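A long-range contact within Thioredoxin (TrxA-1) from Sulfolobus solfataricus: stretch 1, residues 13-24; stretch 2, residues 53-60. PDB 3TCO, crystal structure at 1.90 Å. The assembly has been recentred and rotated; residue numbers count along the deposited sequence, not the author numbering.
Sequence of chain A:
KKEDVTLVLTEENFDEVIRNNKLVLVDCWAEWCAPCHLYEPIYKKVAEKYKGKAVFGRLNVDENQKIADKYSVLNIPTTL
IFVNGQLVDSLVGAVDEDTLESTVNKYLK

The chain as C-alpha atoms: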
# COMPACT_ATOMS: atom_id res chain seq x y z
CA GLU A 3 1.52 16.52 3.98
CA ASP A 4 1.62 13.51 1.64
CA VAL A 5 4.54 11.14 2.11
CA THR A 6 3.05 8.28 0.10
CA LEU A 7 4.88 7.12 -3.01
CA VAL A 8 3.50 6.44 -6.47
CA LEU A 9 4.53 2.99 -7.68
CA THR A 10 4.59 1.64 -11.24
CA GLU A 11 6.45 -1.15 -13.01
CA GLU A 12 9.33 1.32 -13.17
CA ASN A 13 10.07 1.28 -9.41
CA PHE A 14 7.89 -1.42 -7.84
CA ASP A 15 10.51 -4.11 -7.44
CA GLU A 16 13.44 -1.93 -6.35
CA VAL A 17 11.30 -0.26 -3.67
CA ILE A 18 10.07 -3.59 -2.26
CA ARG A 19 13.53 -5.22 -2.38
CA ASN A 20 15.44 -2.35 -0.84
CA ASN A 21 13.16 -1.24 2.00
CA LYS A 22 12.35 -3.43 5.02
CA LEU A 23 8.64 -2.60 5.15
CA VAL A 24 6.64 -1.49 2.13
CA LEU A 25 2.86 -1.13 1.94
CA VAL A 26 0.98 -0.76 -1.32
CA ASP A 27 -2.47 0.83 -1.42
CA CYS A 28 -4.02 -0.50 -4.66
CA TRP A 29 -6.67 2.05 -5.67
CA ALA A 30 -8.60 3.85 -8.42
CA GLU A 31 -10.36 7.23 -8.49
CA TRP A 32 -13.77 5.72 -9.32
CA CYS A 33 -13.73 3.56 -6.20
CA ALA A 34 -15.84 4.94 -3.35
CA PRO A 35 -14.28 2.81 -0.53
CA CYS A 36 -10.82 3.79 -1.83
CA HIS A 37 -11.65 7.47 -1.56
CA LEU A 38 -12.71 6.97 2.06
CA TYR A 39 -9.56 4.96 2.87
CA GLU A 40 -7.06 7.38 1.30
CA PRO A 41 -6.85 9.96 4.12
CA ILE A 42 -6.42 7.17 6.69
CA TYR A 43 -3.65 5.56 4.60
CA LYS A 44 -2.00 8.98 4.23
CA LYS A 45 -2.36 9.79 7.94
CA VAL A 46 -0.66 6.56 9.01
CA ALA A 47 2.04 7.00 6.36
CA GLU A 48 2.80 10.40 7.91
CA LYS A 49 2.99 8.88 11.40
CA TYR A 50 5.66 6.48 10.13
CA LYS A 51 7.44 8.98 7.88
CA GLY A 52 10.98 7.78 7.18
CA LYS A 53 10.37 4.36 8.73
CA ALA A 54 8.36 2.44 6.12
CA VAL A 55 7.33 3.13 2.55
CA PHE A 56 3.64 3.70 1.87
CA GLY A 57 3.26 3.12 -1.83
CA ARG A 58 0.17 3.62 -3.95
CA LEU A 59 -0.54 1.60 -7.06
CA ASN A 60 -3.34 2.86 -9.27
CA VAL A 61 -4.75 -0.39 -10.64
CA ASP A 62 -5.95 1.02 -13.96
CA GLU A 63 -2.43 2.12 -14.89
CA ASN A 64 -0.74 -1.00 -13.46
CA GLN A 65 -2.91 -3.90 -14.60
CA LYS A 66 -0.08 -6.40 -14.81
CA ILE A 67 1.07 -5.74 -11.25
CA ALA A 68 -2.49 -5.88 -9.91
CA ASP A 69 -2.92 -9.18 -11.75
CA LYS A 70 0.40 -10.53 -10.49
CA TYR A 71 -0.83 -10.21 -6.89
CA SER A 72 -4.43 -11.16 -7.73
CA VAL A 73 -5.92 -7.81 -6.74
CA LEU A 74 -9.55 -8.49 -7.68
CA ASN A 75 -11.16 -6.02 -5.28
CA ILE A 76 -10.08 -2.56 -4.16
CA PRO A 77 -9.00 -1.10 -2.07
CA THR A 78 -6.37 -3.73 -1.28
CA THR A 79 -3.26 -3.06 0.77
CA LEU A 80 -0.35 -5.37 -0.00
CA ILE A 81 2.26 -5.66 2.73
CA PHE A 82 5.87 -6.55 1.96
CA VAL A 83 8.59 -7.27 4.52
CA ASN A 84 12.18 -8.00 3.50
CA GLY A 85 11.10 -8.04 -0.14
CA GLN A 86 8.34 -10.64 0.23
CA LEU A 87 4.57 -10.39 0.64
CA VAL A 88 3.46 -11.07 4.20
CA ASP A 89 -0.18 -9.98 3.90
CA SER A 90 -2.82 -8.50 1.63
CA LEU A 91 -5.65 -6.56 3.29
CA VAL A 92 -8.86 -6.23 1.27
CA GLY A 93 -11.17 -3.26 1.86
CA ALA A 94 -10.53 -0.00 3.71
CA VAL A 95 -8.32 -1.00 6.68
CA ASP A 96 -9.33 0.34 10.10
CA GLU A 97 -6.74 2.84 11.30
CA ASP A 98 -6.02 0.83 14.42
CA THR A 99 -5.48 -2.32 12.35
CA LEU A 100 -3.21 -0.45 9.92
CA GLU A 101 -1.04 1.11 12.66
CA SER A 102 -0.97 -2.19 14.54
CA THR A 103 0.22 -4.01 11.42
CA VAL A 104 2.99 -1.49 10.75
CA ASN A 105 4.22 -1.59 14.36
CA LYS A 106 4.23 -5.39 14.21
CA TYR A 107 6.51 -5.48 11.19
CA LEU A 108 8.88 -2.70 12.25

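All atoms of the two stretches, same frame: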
# COMPACT_ATOMS: atom_id res chain seq x y z
N ASN A 13 9.37 1.34 -10.71
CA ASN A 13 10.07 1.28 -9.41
C ASN A 13 9.53 0.28 -8.40
O ASN A 13 10.06 0.16 -7.29
CB ASN A 13 10.09 2.68 -8.76
CG ASN A 13 8.69 3.20 -8.44
OD1 ASN A 13 7.69 2.72 -8.98
ND2 ASN A 13 8.62 4.21 -7.56
N PHE A 14 8.49 -0.47 -8.78
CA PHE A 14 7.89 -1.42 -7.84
C PHE A 14 8.86 -2.37 -7.17
O PHE A 14 8.94 -2.43 -5.94
CB PHE A 14 6.81 -2.24 -8.54
CG PHE A 14 5.95 -3.03 -7.59
CD1 PHE A 14 4.83 -2.45 -6.99
CD2 PHE A 14 6.25 -4.36 -7.31
CE1 PHE A 14 4.02 -3.18 -6.14
CE2 PHE A 14 5.44 -5.11 -6.45
CZ PHE A 14 4.32 -4.51 -5.86
N ASP A 15 9.58 -3.14 -7.98
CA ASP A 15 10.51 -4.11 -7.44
C ASP A 15 11.65 -3.53 -6.61
O ASP A 15 11.90 -4.00 -5.50
CB ASP A 15 11.09 -4.99 -8.56
CG ASP A 15 10.07 -5.96 -9.11
OD1 ASP A 15 9.00 -6.13 -8.48
OD2 ASP A 15 10.33 -6.57 -10.17
N GLU A 16 12.32 -2.50 -7.11
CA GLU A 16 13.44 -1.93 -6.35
C GLU A 16 13.00 -1.38 -4.99
O GLU A 16 13.73 -1.48 -4.01
CB GLU A 16 14.16 -0.83 -7.15
CG GLU A 16 13.41 0.47 -7.35
CD GLU A 16 14.05 1.33 -8.43
OE1 GLU A 16 15.28 1.55 -8.39
OE2 GLU A 16 13.32 1.81 -9.32
N VAL A 17 11.80 -0.80 -4.94
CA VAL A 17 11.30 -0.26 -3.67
C VAL A 17 11.03 -1.40 -2.67
O VAL A 17 11.43 -1.33 -1.50
CB VAL A 17 10.00 0.57 -3.91
CG1 VAL A 17 9.32 0.93 -2.58
CG2 VAL A 17 10.35 1.86 -4.70
N ILE A 18 10.37 -2.46 -3.13
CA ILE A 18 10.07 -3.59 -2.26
C ILE A 18 11.32 -4.33 -1.79
O ILE A 18 11.40 -4.76 -0.64
CB ILE A 18 9.15 -4.62 -2.95
CG1 ILE A 18 7.77 -4.01 -3.21
CG2 ILE A 18 9.00 -5.85 -2.06
CD1 ILE A 18 7.09 -3.55 -1.97
N ARG A 19 12.29 -4.50 -2.70
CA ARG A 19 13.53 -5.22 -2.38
C ARG A 19 14.49 -4.46 -1.49
O ARG A 19 15.21 -5.07 -0.71
CB ARG A 19 14.29 -5.57 -3.66
CG ARG A 19 13.89 -6.89 -4.32
CD ARG A 19 12.66 -6.76 -5.21
NE ARG A 19 12.64 -7.80 -6.23
CZ ARG A 19 13.58 -7.93 -7.17
NH1 ARG A 19 14.60 -7.09 -7.21
NH2 ARG A 19 13.50 -8.91 -8.06
N ASN A 20 14.49 -3.15 -1.60
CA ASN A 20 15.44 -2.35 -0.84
C ASN A 20 14.95 -1.57 0.37
O ASN A 20 15.66 -0.70 0.89
CB ASN A 20 16.17 -1.45 -1.82
CG ASN A 20 16.95 -2.25 -2.84
OD1 ASN A 20 17.95 -2.87 -2.51
ND2 ASN A 20 16.47 -2.26 -4.09
N ASN A 21 13.74 -1.88 0.82
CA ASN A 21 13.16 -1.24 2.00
C ASN A 21 12.59 -2.38 2.85
O ASN A 21 11.93 -3.27 2.32
CB ASN A 21 12.06 -0.26 1.60
CG ASN A 21 12.60 1.00 0.97
OD1 ASN A 21 13.19 1.84 1.65
ND2 ASN A 21 12.42 1.14 -0.34
N LYS A 22 12.85 -2.36 4.16
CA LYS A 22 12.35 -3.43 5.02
C LYS A 22 10.83 -3.61 4.98
O LYS A 22 10.35 -4.73 4.80
CB LYS A 22 12.78 -3.22 6.48
CG LYS A 22 12.14 -4.22 7.42
CD LYS A 22 12.59 -4.05 8.87
CE LYS A 22 11.87 -5.06 9.76
NZ LYS A 22 12.42 -5.12 11.13
N LEU A 23 10.09 -2.53 5.16
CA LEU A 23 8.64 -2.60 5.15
C LEU A 23 8.06 -1.68 4.09
O LEU A 23 8.30 -0.46 4.10
CB LEU A 23 8.05 -2.24 6.52
CG LEU A 23 6.52 -2.02 6.56
CD1 LEU A 23 5.79 -3.33 6.24
CD2 LEU A 23 6.09 -1.52 7.94
N VAL A 24 7.27 -2.26 3.20
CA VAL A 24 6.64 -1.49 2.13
C VAL A 24 5.18 -1.89 2.01
O VAL A 24 4.86 -3.08 1.89
CB VAL A 24 7.32 -1.74 0.77
CG1 VAL A 24 6.64 -0.89 -0.31
CG2 VAL A 24 8.82 -1.38 0.83
N LYS A 53 10.20 5.69 8.16
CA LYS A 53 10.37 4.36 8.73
C LYS A 53 9.89 3.19 7.87
O LYS A 53 10.40 2.08 7.99
CB LYS A 53 9.70 4.30 10.11
CG LYS A 53 10.22 5.38 11.07
CD LYS A 53 9.66 5.18 12.48
CE LYS A 53 10.33 6.13 13.48
NZ LYS A 53 10.08 7.57 13.18
N ALA A 54 8.90 3.45 7.03
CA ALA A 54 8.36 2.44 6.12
C ALA A 54 7.84 3.18 4.91
O ALA A 54 7.47 4.35 5.02
CB ALA A 54 7.24 1.66 6.76
N VAL A 55 7.81 2.51 3.76
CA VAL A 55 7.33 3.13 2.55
C VAL A 55 5.86 2.80 2.31
O VAL A 55 5.45 1.64 2.35
CB VAL A 55 8.16 2.68 1.33
CG1 VAL A 55 7.60 3.30 0.03
CG2 VAL A 55 9.63 3.09 1.54
N PHE A 56 5.07 3.85 2.12
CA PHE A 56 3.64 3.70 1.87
C PHE A 56 3.37 4.01 0.41
O PHE A 56 3.08 5.14 0.03
CB PHE A 56 2.83 4.63 2.78
CG PHE A 56 2.79 4.18 4.23
CD1 PHE A 56 3.95 4.17 5.00
CD2 PHE A 56 1.60 3.76 4.82
CE1 PHE A 56 3.92 3.74 6.34
CE2 PHE A 56 1.56 3.32 6.15
CZ PHE A 56 2.72 3.32 6.91
N GLY A 57 3.48 2.97 -0.41
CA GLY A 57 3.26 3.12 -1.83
C GLY A 57 1.79 3.11 -2.20
O GLY A 57 0.94 2.70 -1.41
N ARG A 58 1.51 3.58 -3.41
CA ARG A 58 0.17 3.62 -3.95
C ARG A 58 0.29 3.12 -5.37
O ARG A 58 1.16 3.57 -6.12
CB ARG A 58 -0.39 5.05 -3.95
CG ARG A 58 -0.60 5.62 -2.56
CD ARG A 58 -1.39 6.93 -2.58
NE ARG A 58 -0.69 8.03 -3.23
CZ ARG A 58 -1.01 8.52 -4.42
NH1 ARG A 58 -2.03 8.00 -5.10
NH2 ARG A 58 -0.34 9.55 -4.92
N LEU A 59 -0.55 2.15 -5.71
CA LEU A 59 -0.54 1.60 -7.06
C LEU A 59 -1.93 1.80 -7.64
O LEU A 59 -2.91 1.23 -7.16
CB LEU A 59 -0.22 0.10 -7.02
CG LEU A 59 -0.05 -0.65 -8.35
CD1 LEU A 59 1.41 -0.60 -8.83
CD2 LEU A 59 -0.47 -2.09 -8.13
N ASN A 60 -2.04 2.66 -8.64
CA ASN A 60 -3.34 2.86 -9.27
C ASN A 60 -3.52 1.63 -10.16
O ASN A 60 -2.72 1.39 -11.07
CB ASN A 60 -3.36 4.13 -10.09
CG ASN A 60 -4.69 4.35 -10.76
OD1 ASN A 60 -5.11 3.54 -11.59
ND2 ASN A 60 -5.38 5.43 -10.39
O HOH W 1 11.27 0.00 6.24

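What holds V55 so firmly against the first stretch? V55 loses more surface to its partner than any other residue here, and both its backbone and its side chain take part. Its amide N donates a hydrogen bond to the carbonyl O of L23, 3.0 Å long and nearly straight, with an angle of 162° at the hydrogen. A step further on, the carbonyl O of V55 lies 3.4 Å from the CA of V24, a CA-H...O contact with an angle of 143° at the hydrogen. The first link reaches the residue before V24, and the second lies within the parallel bridge between V24 and V55, whose CA atoms stand 4.7 Å apart.

Where does the V55 side chain go? In a parallel bridge paired residues point to the same face of the sheet, and V24 and V55 do so, with CG2 of V24 4.1 Å from CB of V55. On that face the helix of the first stretch also arrives: CG1 of V17 packs 3.9 Å from CG1 of V55. The other methyl of V55, CG2, approaches the CG atom of N21 at 3.7 Å. That amide is held in place from its own side, because ND2 of N21 donates a 2.9 Å hydrogen bond to the carbonyl O of V17. The V55 methyls thus meet both a helical valine and an asparagine tied back to that same valine's backbone.

How do L23 and A54 extend the pairing? L23 is the next most covered residue, followed by A54. Besides accepting the bond from V55, the O of L23 sits 3.5 Å from the CA of A54, so the two backbones run close before the bridge. The side chains meet as well: CD2 of L23 reaches to 3.6 Å from CB of A54, a close apolar contact. A water spans the two stretches at this end, accepting from the N of L23 at 3.0 Å and donating to the O of K53, in the loop before the strand, at 2.9 Å. It links two backbone groups that do not bond to each other directly.

Does the contact continue toward the far end of the second stretch? It does, through side chains alone. L59 points its CB toward the first stretch, and its CD1 comes within 4.3 Å of CD1 of F14, an apolar contact that meets the ring obliquely. Between V55 and L59, G57 has no side chain to offer; an ideal CB there would point toward the first stretch and lie 4.5 Å from CG1 of V24.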